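Local coordinates for CurJ (Moorea producens 3L, PDB 5TZ6), which probably catalyses dehydration, including vinylogous dehydration, of polyketide intermediates as the dehydratase domain of a polyketide synthase module in curacin biosynthesis, at residues R157-I162 against V188-E194; L258-C264 against D278-Q284; A142-Q146 against T249-S253; N34-L38 against Y211-T216; I225-V229 against F275-I279. The protein carries 1 engineered substitution. All blocks are in the same frame, centred on the assembly; numbering follows the deposited sequence.

Contact 1: R157-I162 against V188-E194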
# COMPACT_ATOMS: atom_id res chain seq x y z
N ARG A 157 -27.14 38.81 16.41
CA ARG A 157 -26.38 39.63 15.47
C ARG A 157 -26.72 39.32 14.02
O ARG A 157 -26.56 40.19 13.16
CB ARG A 157 -24.88 39.44 15.70
CG ARG A 157 -24.39 40.00 17.02
CD ARG A 157 -22.88 39.90 17.14
NE ARG A 157 -22.42 38.52 17.06
CZ ARG A 157 -21.29 38.08 17.59
NH1 ARG A 157 -20.95 36.80 17.47
NH2 ARG A 157 -20.49 38.92 18.24
N CYS A 158 -27.20 38.12 13.73
CA CYS A 158 -27.51 37.69 12.37
C CYS A 158 -29.01 37.49 12.28
O CYS A 158 -29.53 36.44 12.68
CB CYS A 158 -26.76 36.41 12.01
SG CYS A 158 -25.00 36.44 12.39
N SER A 159 -29.72 38.50 11.77
CA SER A 159 -31.17 38.44 11.75
C SER A 159 -31.79 38.71 10.38
O SER A 159 -33.02 38.62 10.26
CB SER A 159 -31.76 39.42 12.78
OG SER A 159 -31.26 40.73 12.58
N GLN A 160 -31.01 39.03 9.35
CA GLN A 160 -31.60 39.24 8.03
C GLN A 160 -31.65 37.91 7.30
O GLN A 160 -30.68 37.50 6.65
CB GLN A 160 -30.83 40.29 7.23
CG GLN A 160 -31.33 40.42 5.81
CD GLN A 160 -30.54 41.40 4.98
OE1 GLN A 160 -29.81 42.24 5.52
NE2 GLN A 160 -30.68 41.31 3.67
N LYS A 161 -32.79 37.23 7.38
CA LYS A 161 -32.96 35.97 6.66
C LYS A 161 -32.86 36.19 5.16
O LYS A 161 -33.39 37.16 4.62
CB LYS A 161 -34.31 35.34 7.01
CG LYS A 161 -34.47 33.93 6.47
CD LYS A 161 -35.70 33.25 7.04
CE LYS A 161 -35.87 31.85 6.48
NZ LYS A 161 -34.70 30.98 6.81
N ILE A 162 -32.15 35.28 4.48
CA ILE A 162 -32.07 35.30 3.02
C ILE A 162 -32.15 33.87 2.50
O ILE A 162 -31.84 32.91 3.20
CB ILE A 162 -30.78 35.99 2.51
CG1 ILE A 162 -29.61 35.01 2.50
CG2 ILE A 162 -30.44 37.19 3.37
CD1 ILE A 162 -28.30 35.68 2.19
N VAL A 188 -30.22 30.71 5.96
CA VAL A 188 -29.13 31.69 5.99
C VAL A 188 -29.62 32.97 6.65
O VAL A 188 -30.66 33.52 6.27
CB VAL A 188 -28.58 31.98 4.59
CG1 VAL A 188 -27.38 32.92 4.66
CG2 VAL A 188 -28.19 30.68 3.90
N TRP A 189 -28.84 33.46 7.62
CA TRP A 189 -29.11 34.73 8.29
C TRP A 189 -27.87 35.61 8.16
O TRP A 189 -26.77 35.20 8.54
CB TRP A 189 -29.44 34.52 9.76
CG TRP A 189 -30.74 33.84 9.97
CD1 TRP A 189 -31.96 34.44 10.12
CD2 TRP A 189 -30.97 32.44 10.06
NE1 TRP A 189 -32.93 33.48 10.29
CE2 TRP A 189 -32.35 32.25 10.26
CE3 TRP A 189 -30.13 31.32 9.98
CZ2 TRP A 189 -32.91 30.98 10.39
CZ3 TRP A 189 -30.69 30.06 10.11
CH2 TRP A 189 -32.07 29.90 10.31
N LEU A 190 -28.06 36.81 7.63
CA LEU A 190 -26.97 37.75 7.45
C LEU A 190 -26.96 38.76 8.59
O LEU A 190 -28.02 39.18 9.08
CB LEU A 190 -27.08 38.50 6.12
CG LEU A 190 -26.54 37.83 4.86
CD1 LEU A 190 -26.78 38.73 3.67
CD2 LEU A 190 -25.06 37.52 5.01
N GLY A 191 -25.75 39.13 9.01
CA GLY A 191 -25.49 40.21 9.93
C GLY A 191 -24.51 41.19 9.30
O GLY A 191 -24.37 41.28 8.08
N GLU A 192 -23.79 41.90 10.17
CA GLU A 192 -22.80 42.87 9.71
C GLU A 192 -21.46 42.16 9.55
O GLU A 192 -20.77 41.87 10.53
CB GLU A 192 -22.71 44.04 10.67
CG GLU A 192 -22.32 45.34 9.98
CD GLU A 192 -23.07 45.55 8.67
OE1 GLU A 192 -22.76 44.85 7.68
OE2 GLU A 192 -23.97 46.41 8.63
N GLY A 193 -21.08 41.87 8.30
CA GLY A 193 -19.86 41.13 8.02
C GLY A 193 -19.83 39.73 8.60
O GLY A 193 -18.75 39.16 8.74
N GLU A 194 -20.98 39.17 8.95
CA GLU A 194 -21.05 37.84 9.53
C GLU A 194 -22.30 37.14 8.99
O GLU A 194 -23.26 37.79 8.59
CB GLU A 194 -21.06 37.89 11.07
CG GLU A 194 -22.26 38.62 11.68
CD GLU A 194 -21.95 39.20 13.05
OE1 GLU A 194 -22.59 40.22 13.42
OE2 GLU A 194 -21.08 38.66 13.75
O HOH W 1 -32.97 31.28 4.71

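Contact 2: L258-C264 against D278-Q284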
# COMPACT_ATOMS: atom_id res chain seq x y z
N LEU A 258 -28.64 18.14 11.86
CA LEU A 258 -28.67 19.60 11.80
C LEU A 258 -27.42 20.17 12.44
O LEU A 258 -27.09 19.82 13.58
CB LEU A 258 -29.93 20.14 12.49
CG LEU A 258 -30.29 21.60 12.23
CD1 LEU A 258 -31.72 21.87 12.68
CD2 LEU A 258 -29.31 22.54 12.92
N LEU A 259 -26.71 21.04 11.71
CA LEU A 259 -25.55 21.73 12.25
C LEU A 259 -25.68 23.22 11.99
O LEU A 259 -26.46 23.66 11.14
CB LEU A 259 -24.24 21.22 11.63
CG LEU A 259 -23.98 19.71 11.66
CD1 LEU A 259 -22.63 19.43 11.04
CD2 LEU A 259 -24.06 19.17 13.09
N TRP A 260 -24.89 24.01 12.72
CA TRP A 260 -24.85 25.45 12.54
C TRP A 260 -23.45 25.86 12.10
O TRP A 260 -22.46 25.32 12.60
CB TRP A 260 -25.22 26.19 13.82
CG TRP A 260 -26.65 26.00 14.26
CD1 TRP A 260 -27.10 25.13 15.21
CD2 TRP A 260 -27.80 26.69 13.77
NE1 TRP A 260 -28.47 25.23 15.34
CE2 TRP A 260 -28.92 26.19 14.46
CE3 TRP A 260 -28.00 27.69 12.81
CZ2 TRP A 260 -30.21 26.65 14.23
CZ3 TRP A 260 -29.28 28.15 12.58
CH2 TRP A 260 -30.38 27.63 13.29
N CYS A 261 -23.37 26.81 11.18
CA CYS A 261 -22.10 27.29 10.65
C CYS A 261 -22.06 28.81 10.74
O CYS A 261 -22.82 29.50 10.05
CB CYS A 261 -21.91 26.84 9.20
SG CYS A 261 -20.38 27.47 8.50
N TYR A 262 -21.16 29.33 11.57
CA TYR A 262 -20.99 30.76 11.76
C TYR A 262 -19.71 31.21 11.07
O TYR A 262 -18.65 30.61 11.27
CB TYR A 262 -20.94 31.10 13.25
CG TYR A 262 -20.65 32.56 13.56
CD1 TYR A 262 -21.48 33.56 13.09
CD2 TYR A 262 -19.57 32.92 14.35
CE1 TYR A 262 -21.23 34.89 13.37
CE2 TYR A 262 -19.30 34.24 14.65
CZ TYR A 262 -20.13 35.23 14.15
OH TYR A 262 -19.88 36.55 14.44
N THR A 263 -19.81 32.25 10.26
CA THR A 263 -18.69 32.73 9.47
C THR A 263 -18.60 34.24 9.62
O THR A 263 -19.62 34.92 9.70
CB THR A 263 -18.84 32.39 7.97
OG1 THR A 263 -18.88 30.97 7.79
CG2 THR A 263 -17.68 32.97 7.17
N CYS A 264 -17.38 34.76 9.68
CA CYS A 264 -17.18 36.20 9.63
C CYS A 264 -15.92 36.49 8.84
O CYS A 264 -14.99 35.69 8.82
CB CYS A 264 -17.11 36.83 11.03
SG CYS A 264 -16.30 35.81 12.26
N ASP A 278 -13.02 33.67 9.22
CA ASP A 278 -12.99 32.61 10.21
C ASP A 278 -14.35 31.91 10.21
O ASP A 278 -15.40 32.56 10.06
CB ASP A 278 -12.69 33.16 11.61
CG ASP A 278 -11.25 33.66 11.75
OD1 ASP A 278 -10.34 33.06 11.14
OD2 ASP A 278 -11.04 34.65 12.48
N ILE A 279 -14.33 30.59 10.40
CA ILE A 279 -15.52 29.77 10.32
C ILE A 279 -15.57 28.85 11.53
O ILE A 279 -14.55 28.36 12.01
CB ILE A 279 -15.55 28.95 9.01
CG1 ILE A 279 -15.30 29.87 7.81
CG2 ILE A 279 -16.86 28.19 8.89
CD1 ILE A 279 -15.01 29.14 6.52
N GLN A 280 -16.80 28.59 12.00
CA GLN A 280 -17.06 27.75 13.17
C GLN A 280 -18.27 26.88 12.85
O GLN A 280 -19.37 27.38 12.65
CB GLN A 280 -17.32 28.60 14.42
CG GLN A 280 -16.06 29.26 14.97
CD GLN A 280 -16.33 29.98 16.27
OE1 GLN A 280 -17.37 30.62 16.43
NE2 GLN A 280 -15.41 29.87 17.21
N LEU A 281 -18.05 25.57 12.76
CA LEU A 281 -19.13 24.61 12.62
C LEU A 281 -19.40 24.02 13.99
O LEU A 281 -18.47 23.53 14.65
CB LEU A 281 -18.74 23.52 11.62
CG LEU A 281 -19.73 22.42 11.30
CD1 LEU A 281 -21.00 22.98 10.65
CD2 LEU A 281 -19.06 21.39 10.40
N PHE A 282 -20.65 24.07 14.45
CA PHE A 282 -20.97 23.56 15.78
C PHE A 282 -22.33 22.88 15.81
O PHE A 282 -23.14 22.95 14.88
CB PHE A 282 -20.88 24.66 16.86
CG PHE A 282 -21.72 25.85 16.58
CD1 PHE A 282 -21.27 26.86 15.75
CD2 PHE A 282 -22.97 25.98 17.17
CE1 PHE A 282 -22.05 27.97 15.49
CE2 PHE A 282 -23.76 27.09 16.92
CZ PHE A 282 -23.30 28.08 16.08
N ASP A 283 -22.55 22.20 16.95
CA ASP A 283 -23.66 21.31 17.25
C ASP A 283 -24.96 22.07 17.52
O ASP A 283 -24.97 23.27 17.82
CB ASP A 283 -23.34 20.47 18.48
CG ASP A 283 -23.63 19.00 18.28
OD1 ASP A 283 -24.27 18.67 17.25
OD2 ASP A 283 -23.23 18.19 19.14
N GLN A 284 -26.06 21.32 17.48
CA GLN A 284 -27.35 21.85 17.89
C GLN A 284 -27.30 22.31 19.34
O GLN A 284 -27.98 23.28 19.71
CB GLN A 284 -28.42 20.77 17.73
CG GLN A 284 -29.84 21.27 17.71
CD GLN A 284 -30.18 21.92 16.37
OE1 GLN A 284 -30.17 23.14 16.23
NE2 GLN A 284 -30.47 21.09 15.38

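Contact 3: A142-Q146 against T249-S253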
# COMPACT_ATOMS: atom_id res chain seq x y z
N ALA A 142 -4.42 17.77 18.10
CA ALA A 142 -4.85 18.99 18.76
C ALA A 142 -5.58 18.59 20.03
O ALA A 142 -5.75 17.41 20.34
CB ALA A 142 -5.75 19.84 17.85
N ASN A 143 -5.99 19.60 20.79
CA ASN A 143 -6.73 19.42 22.03
C ASN A 143 -8.14 19.98 21.88
O ASN A 143 -8.45 20.72 20.94
CB ASN A 143 -6.00 20.07 23.20
CG ASN A 143 -5.28 21.34 22.80
OD1 ASN A 143 -5.90 22.37 22.57
ND2 ASN A 143 -3.95 21.26 22.72
N ALA A 144 -9.00 19.61 22.82
CA ALA A 144 -10.38 20.07 22.81
C ALA A 144 -10.45 21.51 23.28
O ALA A 144 -9.63 21.96 24.09
CB ALA A 144 -11.26 19.18 23.68
N GLU A 145 -11.43 22.25 22.76
CA GLU A 145 -11.55 23.67 23.04
C GLU A 145 -13.01 24.09 23.02
O GLU A 145 -13.35 25.20 22.59
CB GLU A 145 -10.76 24.50 22.02
CG GLU A 145 -9.37 23.98 21.72
CD GLU A 145 -8.64 24.84 20.70
OE1 GLU A 145 -8.15 25.92 21.08
OE2 GLU A 145 -8.57 24.43 19.53
N GLN A 146 -13.90 23.22 23.49
CA GLN A 146 -15.33 23.42 23.29
C GLN A 146 -16.04 24.06 24.48
O GLN A 146 -15.96 23.56 25.60
CB GLN A 146 -15.98 22.07 22.95
CG GLN A 146 -15.73 21.63 21.52
CD GLN A 146 -15.52 20.13 21.38
OE1 GLN A 146 -14.54 19.58 21.90
NE2 GLN A 146 -16.43 19.46 20.68
N THR A 249 -9.32 22.86 12.42
CA THR A 249 -9.36 21.96 13.56
C THR A 249 -10.63 21.13 13.53
O THR A 249 -11.74 21.67 13.44
CB THR A 249 -9.25 22.73 14.88
OG1 THR A 249 -8.11 23.58 14.84
CG2 THR A 249 -9.13 21.76 16.05
N PHE A 250 -10.46 19.81 13.59
CA PHE A 250 -11.54 18.85 13.75
C PHE A 250 -11.55 18.39 15.20
O PHE A 250 -10.54 17.86 15.69
CB PHE A 250 -11.35 17.67 12.80
CG PHE A 250 -12.29 16.53 13.04
CD1 PHE A 250 -13.64 16.62 12.70
CD2 PHE A 250 -11.84 15.36 13.63
CE1 PHE A 250 -14.50 15.55 12.92
CE2 PHE A 250 -12.69 14.29 13.86
CZ PHE A 250 -14.03 14.39 13.51
N TYR A 251 -12.67 18.60 15.88
CA TYR A 251 -12.84 18.22 17.28
C TYR A 251 -13.50 16.85 17.43
O TYR A 251 -12.93 15.95 18.05
CB TYR A 251 -13.64 19.30 18.02
CG TYR A 251 -12.94 20.64 18.03
CD1 TYR A 251 -12.01 20.95 19.01
CD2 TYR A 251 -13.19 21.58 17.04
CE1 TYR A 251 -11.36 22.16 19.02
CE2 TYR A 251 -12.54 22.81 17.04
CZ TYR A 251 -11.63 23.09 18.03
OH TYR A 251 -10.98 24.30 18.04
N ASN A 252 -14.70 16.68 16.88
CA ASN A 252 -15.38 15.40 16.93
C ASN A 252 -16.49 15.38 15.89
O ASN A 252 -17.01 16.43 15.51
CB ASN A 252 -15.95 15.11 18.33
CG ASN A 252 -16.91 16.20 18.80
OD1 ASN A 252 -16.55 17.02 19.65
ND2 ASN A 252 -18.12 16.21 18.26
N SER A 253 -16.85 14.18 15.43
CA SER A 253 -17.89 14.04 14.43
C SER A 253 -19.26 14.06 15.09
O SER A 253 -19.44 13.59 16.22
CB SER A 253 -17.69 12.74 13.64
OG SER A 253 -18.25 12.84 12.34

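Contact 4: N34-L38 against Y211-T216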
# COMPACT_ATOMS: atom_id res chain seq x y z
N ASN A 34 -16.88 4.91 -7.21
CA ASN A 34 -16.46 4.67 -5.83
C ASN A 34 -17.00 5.74 -4.89
O ASN A 34 -17.35 5.44 -3.75
CB ASN A 34 -14.93 4.63 -5.73
CG ASN A 34 -14.33 3.53 -6.55
OD1 ASN A 34 -15.03 2.61 -6.99
ND2 ASN A 34 -13.02 3.60 -6.78
N LEU A 35 -17.07 6.98 -5.36
CA LEU A 35 -17.54 8.11 -4.55
C LEU A 35 -18.66 8.80 -5.31
O LEU A 35 -18.42 9.75 -6.08
CB LEU A 35 -16.39 9.07 -4.24
CG LEU A 35 -15.23 8.39 -3.52
CD1 LEU A 35 -14.08 9.36 -3.31
CD2 LEU A 35 -15.72 7.82 -2.20
N PRO A 36 -19.90 8.37 -5.10
CA PRO A 36 -21.01 8.89 -5.93
C PRO A 36 -21.18 10.40 -5.82
O PRO A 36 -21.41 11.05 -6.84
CB PRO A 36 -22.23 8.13 -5.39
CG PRO A 36 -21.66 6.90 -4.77
CD PRO A 36 -20.35 7.32 -4.18
N PHE A 37 -21.07 10.96 -4.62
CA PHE A 37 -21.31 12.39 -4.45
C PHE A 37 -20.36 13.24 -5.29
O PHE A 37 -20.65 14.42 -5.54
CB PHE A 37 -21.14 12.79 -2.98
CG PHE A 37 -19.77 12.48 -2.42
CD1 PHE A 37 -18.71 13.35 -2.61
CD2 PHE A 37 -19.55 11.32 -1.70
CE1 PHE A 37 -17.46 13.07 -2.10
CE2 PHE A 37 -18.30 11.03 -1.18
CZ PHE A 37 -17.26 11.91 -1.39
N LEU A 38 -19.24 12.67 -5.75
CA LEU A 38 -18.34 13.42 -6.62
C LEU A 38 -19.05 13.87 -7.90
O LEU A 38 -18.66 14.88 -8.50
CB LEU A 38 -17.12 12.57 -6.97
CG LEU A 38 -16.03 12.49 -5.90
CD1 LEU A 38 -14.93 11.54 -6.34
CD2 LEU A 38 -15.46 13.86 -5.62
N TYR A 211 -17.45 8.77 8.18
CA TYR A 211 -16.62 9.94 7.93
C TYR A 211 -16.41 10.74 9.21
O TYR A 211 -17.31 10.85 10.04
CB TYR A 211 -17.27 10.85 6.89
CG TYR A 211 -17.30 10.33 5.46
CD1 TYR A 211 -18.34 9.52 5.02
CD2 TYR A 211 -16.31 10.68 4.55
CE1 TYR A 211 -18.38 9.06 3.71
CE2 TYR A 211 -16.35 10.22 3.24
CZ TYR A 211 -17.38 9.41 2.83
OH TYR A 211 -17.43 8.95 1.53
N GLN A 212 -15.22 11.31 9.36
CA GLN A 212 -15.04 12.37 10.35
C GLN A 212 -15.86 13.59 9.98
O GLN A 212 -16.74 14.03 10.74
CB GLN A 212 -13.55 12.73 10.49
CG GLN A 212 -12.71 11.73 11.26
CD GLN A 212 -12.70 10.35 10.64
OE1 GLN A 212 -12.36 10.19 9.47
NE2 GLN A 212 -13.07 9.34 11.42
N LEU A 213 -15.59 14.17 8.81
CA LEU A 213 -16.39 15.23 8.22
C LEU A 213 -16.55 14.94 6.74
O LEU A 213 -15.56 14.90 6.01
CB LEU A 213 -15.76 16.61 8.42
CG LEU A 213 -15.79 17.25 9.80
CD1 LEU A 213 -15.26 18.66 9.72
CD2 LEU A 213 -17.21 17.23 10.37
N HIS A 214 -17.79 14.73 6.31
CA HIS A 214 -18.04 14.41 4.92
C HIS A 214 -17.48 15.51 4.02
O HIS A 214 -17.58 16.69 4.35
CB HIS A 214 -19.54 14.24 4.68
CG HIS A 214 -19.87 13.47 3.44
ND1 HIS A 214 -19.88 14.04 2.19
CD2 HIS A 214 -20.22 12.17 3.26
CE1 HIS A 214 -20.21 13.13 1.29
NE2 HIS A 214 -20.42 11.98 1.91
N PRO A 215 -16.85 15.15 2.90
CA PRO A 215 -16.35 16.20 2.00
C PRO A 215 -17.39 17.28 1.72
O PRO A 215 -17.05 18.48 1.74
CB PRO A 215 -15.96 15.43 0.74
CG PRO A 215 -15.73 14.02 1.19
CD PRO A 215 -16.58 13.79 2.41
N THR A 216 -18.65 16.90 1.49
CA THR A 216 -19.68 17.87 1.13
C THR A 216 -20.00 18.81 2.29
O THR A 216 -20.40 19.95 2.07
CB THR A 216 -20.95 17.17 0.66
OG1 THR A 216 -21.46 16.31 1.69
CG2 THR A 216 -20.68 16.35 -0.59

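Contact 5: I225-V229 against F275-I279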
# COMPACT_ATOMS: atom_id res chain seq x y z
N ILE A 225 -19.15 31.50 2.84
CA ILE A 225 -18.57 32.82 2.61
C ILE A 225 -19.22 33.50 1.43
O ILE A 225 -19.25 34.74 1.36
CB ILE A 225 -17.04 32.77 2.40
CG1 ILE A 225 -16.71 32.52 0.93
CG2 ILE A 225 -16.39 31.73 3.31
CD1 ILE A 225 -15.58 33.39 0.42
N ILE A 226 -19.78 32.72 0.49
CA ILE A 226 -20.43 33.32 -0.66
C ILE A 226 -21.52 34.28 -0.21
O ILE A 226 -21.82 35.25 -0.91
CB ILE A 226 -21.00 32.22 -1.58
CG1 ILE A 226 -19.87 31.44 -2.26
CG2 ILE A 226 -21.99 32.81 -2.59
CD1 ILE A 226 -18.92 32.32 -3.07
N ALA A 227 -22.11 34.02 0.96
CA ALA A 227 -23.22 34.84 1.44
C ALA A 227 -22.80 36.24 1.86
O ALA A 227 -23.66 37.09 2.07
CB ALA A 227 -23.92 34.14 2.60
N LEU A 228 -21.50 36.50 1.98
CA LEU A 228 -21.01 37.83 2.29
C LEU A 228 -20.57 38.62 1.07
O LEU A 228 -20.09 39.74 1.21
CB LEU A 228 -19.85 37.75 3.29
CG LEU A 228 -20.09 36.86 4.51
CD1 LEU A 228 -18.80 36.69 5.29
CD2 LEU A 228 -21.17 37.45 5.40
N VAL A 229 -20.72 38.05 -0.13
CA VAL A 229 -20.25 38.70 -1.35
C VAL A 229 -21.31 38.64 -2.44
O VAL A 229 -21.00 38.75 -3.64
CB VAL A 229 -18.94 38.05 -1.84
CG1 VAL A 229 -17.88 38.11 -0.75
CG2 VAL A 229 -19.19 36.62 -2.25
N PHE A 275 -10.57 37.29 -0.06
CA PHE A 275 -11.58 37.29 0.98
C PHE A 275 -11.08 36.43 2.13
O PHE A 275 -10.77 35.24 1.93
CB PHE A 275 -12.92 36.77 0.46
CG PHE A 275 -14.06 37.06 1.39
CD1 PHE A 275 -14.40 36.16 2.38
CD2 PHE A 275 -14.76 38.25 1.30
CE1 PHE A 275 -15.43 36.43 3.25
CE2 PHE A 275 -15.79 38.53 2.16
CZ PHE A 275 -16.13 37.62 3.14
N LYS A 276 -11.02 37.02 3.32
CA LYS A 276 -10.48 36.36 4.51
C LYS A 276 -11.58 36.20 5.56
O LYS A 276 -12.36 37.13 5.81
CB LYS A 276 -9.30 37.14 5.09
CG LYS A 276 -8.16 37.36 4.10
CD LYS A 276 -7.16 38.38 4.61
CE LYS A 276 -5.92 38.43 3.72
NZ LYS A 276 -4.86 39.32 4.27
N ALA A 277 -11.62 35.02 6.18
CA ALA A 277 -12.73 34.66 7.04
C ALA A 277 -12.30 33.66 8.10
O ALA A 277 -11.34 32.90 7.91
CB ALA A 277 -13.88 34.07 6.22
N ASP A 278 -13.02 33.67 9.22
CA ASP A 278 -12.99 32.61 10.21
C ASP A 278 -14.35 31.91 10.21
O ASP A 278 -15.40 32.56 10.06
CB ASP A 278 -12.69 33.16 11.61
CG ASP A 278 -11.25 33.66 11.75
OD1 ASP A 278 -10.34 33.06 11.14
OD2 ASP A 278 -11.04 34.65 12.48
N ILE A 279 -14.33 30.59 10.40
CA ILE A 279 -15.52 29.77 10.32
C ILE A 279 -15.57 28.85 11.53
O ILE A 279 -14.55 28.36 12.01
CB ILE A 279 -15.55 28.95 9.01
CG1 ILE A 279 -15.30 29.87 7.81
CG2 ILE A 279 -16.86 28.19 8.89
CD1 ILE A 279 -15.01 29.14 6.52

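Contact 1: R157-I162 against V188-E194
Leu190, Trp189 and Cys158 have the largest shares of the surface buried where the short strand 160-162 pairs antiparallel with the end of strand 185-190. Start with Leu190. Its backbone pairs with Gln160 through Leu190 N to Gln160 O at 2.9 Å and Gln160 N to Leu190 O at 3.0 Å. The same Leu190 O also takes a weak bond from Ser159 N at 3.3 Å, so Ser159 and Gln160 together face one residue: a classic beta bulge. On the side of the sheet shared with Ile162, Leu190 CD1 meets Ile162 CD1 at 3.7 Å. Trp189 points to the opposite side, its CB 3.5 Å from Cys158 O and its CZ2 4.0 Å from Lys161 NZ, whose amine bonds to Gln187. Cys158, just past helix 151-157, lays its SG 3.6 Å from Glu194 CG. Next to it the chains come so close, Arg157 O to Gly191 CA at 3.4 Å, that a CB on Gly191 would clash. Glu194 OE2 lies over the Arg157 guanidinium, 3.6 Å from NE, while hydrogen bonding to Tyr262 OH. Backbone pairing therefore sets the register of this exposed sheet edge, and the out-of-plane salt bridge adds charge attraction without a directed N-H.

Contact 2: L258-C264 against D278-Q284
Trp260 and Phe282 best show how side chains settle on these two antiparallel strands. Trp260 takes chi1 m and Phe282 chi1 p, which swings the phenyl ring back across the pair: Trp260 CB sits over its face, 3.8 Å from the ring centroid, in a CH-pi contact. The Trp260 five-membered ring and the Phe282 ring are tilted by only 22°, but with centroids 5.7 Å apart they scarcely overlap. At the indole edge Trp260 NE1 donates to Gln284 OE1 at 2.8 Å, although Gln284 is poorly ordered. Tyr262, chi1 t, hydrogen bonds to Glu194 through its hydroxyl, and its CB meets the Phe282 edge at CE1, 4.0 Å away. On the other face Leu281 adopts t,p, which brings its CD1 to 3.8 Å from Leu259 CB and 4.2 Å from Cys261 CB; Cys261, chi1 also t, brings its SG to 3.6 Å from Ile279 CG2. The ladder is regular: Trp260-Phe282, Tyr262-Gln280 and Cys264-Asp278 are hydrogen-bonded pairs, with Cys261-Leu281 and Thr263-Ile279 between them. Helix 151-157 packs on the Trp260 and Tyr262 face, helix 215-223 on Cys261 and Leu281. This is a beta hairpin of the second hotdog sheet in the dehydratase double hotdog, laid against its central helix.

Contact 3: A142-Q146 against T249-S253
In the double-hotdog fold of polyketide dehydratases, the chain must pass from one hotdog to the other, and residues 142-146 begin that crossing, after strand 132-141 and on the way to helix 151-157. They run over the end of strand 239-250, in the second hotdog. Ala142 is still tied by its backbone to Glu70, and its CB points at Thr249, reaching CG2 at 4.3 Å. Asn143 turns its CB away, but its carbonyl O lies 3.8 Å from Tyr251 CE1. Ala144 follows along the edge of the tyrosine ring, with CA 4.2 Å from Tyr251 CD1. Tyr251 is the centre of the contact: just past the strand, its side chain stands up toward the linker, and its backbone still bonds to Val289. Glu145, otherwise exposed, curls its carboxylate back to the tip of that ring, where Tyr251 OH donates to Glu145 OE2 at 2.8 Å. The last step is Gln146. Its side chain is poorly ordered, so the position deserves some caution, yet as modelled it touches Leu288 and stretches along the Tyr251 side chain, with NE2 3.9 Å from Tyr251 CB, and the same NE2 donates to Asn252 OD1 at 2.7 Å.

Contact 4: N34-L38 against Y211-T216
Residues 36-38 form the start of a 3-10 turn, with Leu38 N bonded to Leu35 O at 3.1 Å, while 211-214, mostly extended but kinked at Gln212, leads into the first turn of helix 215-223. The two backbones stay well apart, Phe37 CA and Thr216 CA 8.0 Å apart, so side chains fill the gap. His214 is the N-cap: its ND1 accepts from Thr216 N at 3.2 Å, fixing the imidazole at the helix mouth. That helix is the central one of the second hotdog in this double-hotdog dehydratase and carries Asp219, which lines the pocket holding the bound hydroxy acid; the 34-38 turn belongs to the first hotdog and leads into strand 41-43, where Phe41, evidently engineered from the motif histidine, lines the same pocket. Phe37 reaches across between them. The edge of His214 meets its face in a T-shaped pair, centroids 4.7 Å apart and planes at 64°, with His214 CE1 3.6 Å from Phe37 CD2. At the ring's edge Tyr211 OH lies 3.5 Å from Phe37 CE2. Pro215 CG packs 3.7 Å from Phe37 CZ, and Thr216 CG2 comes to 4.1 Å from Phe37 CD1, its hydroxyl being bonded to Trp184 NE1.

Contact 5: I225-V229 against F275-I279
Phe275 pushes its ring into the turn that follows helix 215-223 and touches three of its side chains: Ile225 CD1 lies 3.6 Å from Phe275 CD1, Leu228 CD1 is 3.6 Å from Phe275 CZ at the ring's edge, and Val229 CG1 is 3.6 Å from Phe275 CE2. The turn can present these residues together because it is tightly wound, with Leu228 N bonded to Ile225 O at 2.9 Å and Val229 N to Ile226 O at 3.1 Å. Ile226 is thereby turned the other way, onto helix 164-173. Further along strand 274-282, Ala277 and Ile279 lie on the same side as Phe275, as alternation in a strand demands, and both meet Ile225: its CG2 is 4.5 Å from Ala277 CB and 4.3 Å from Ile279 CD1. Ile225 thus spans the row, one branch toward the phenyl ring and the other toward the smaller groups. The intervening Lys276 points away and forms a salt bridge with Asp268. The contact is wholly apolar. Ile225 and Val229 also touch Phe240, a residue of the ligand pocket, and the Ile225 side chain is itself about 6 Å from the bound hydroxy acid. This is the packing expected of a hotdog domain, in which the curved sheet wraps the central helix and its continuation, here close to the pocket of the bound hydroxy acid, probably a substrate or product analogue.

How the contacts relate
Contacts 2, 4 and 5 are buried, contact 3 is partly so, and contact 1 lies at the surface. Contacts 1 and 2 are both antiparallel ladders in one large sheet, joined where Glu194 meets Tyr262 and Trp189 packs on Trp260. Contact 5 shares Asp278 and Ile279 with contact 2, but uses only side chains of the strand, where contact 2 uses both its backbone ladder and its side chains; its Leu228 also reaches Leu190 of contact 1. Contacts 3 and 4 bring distant parts of the chain together and meet through Ser253, which bonds to the carbonyls of Tyr211 and Gln212. Contact 3 relies on polar side-chain bonds; aromatic and aliphatic packing fills contacts 4 and 5.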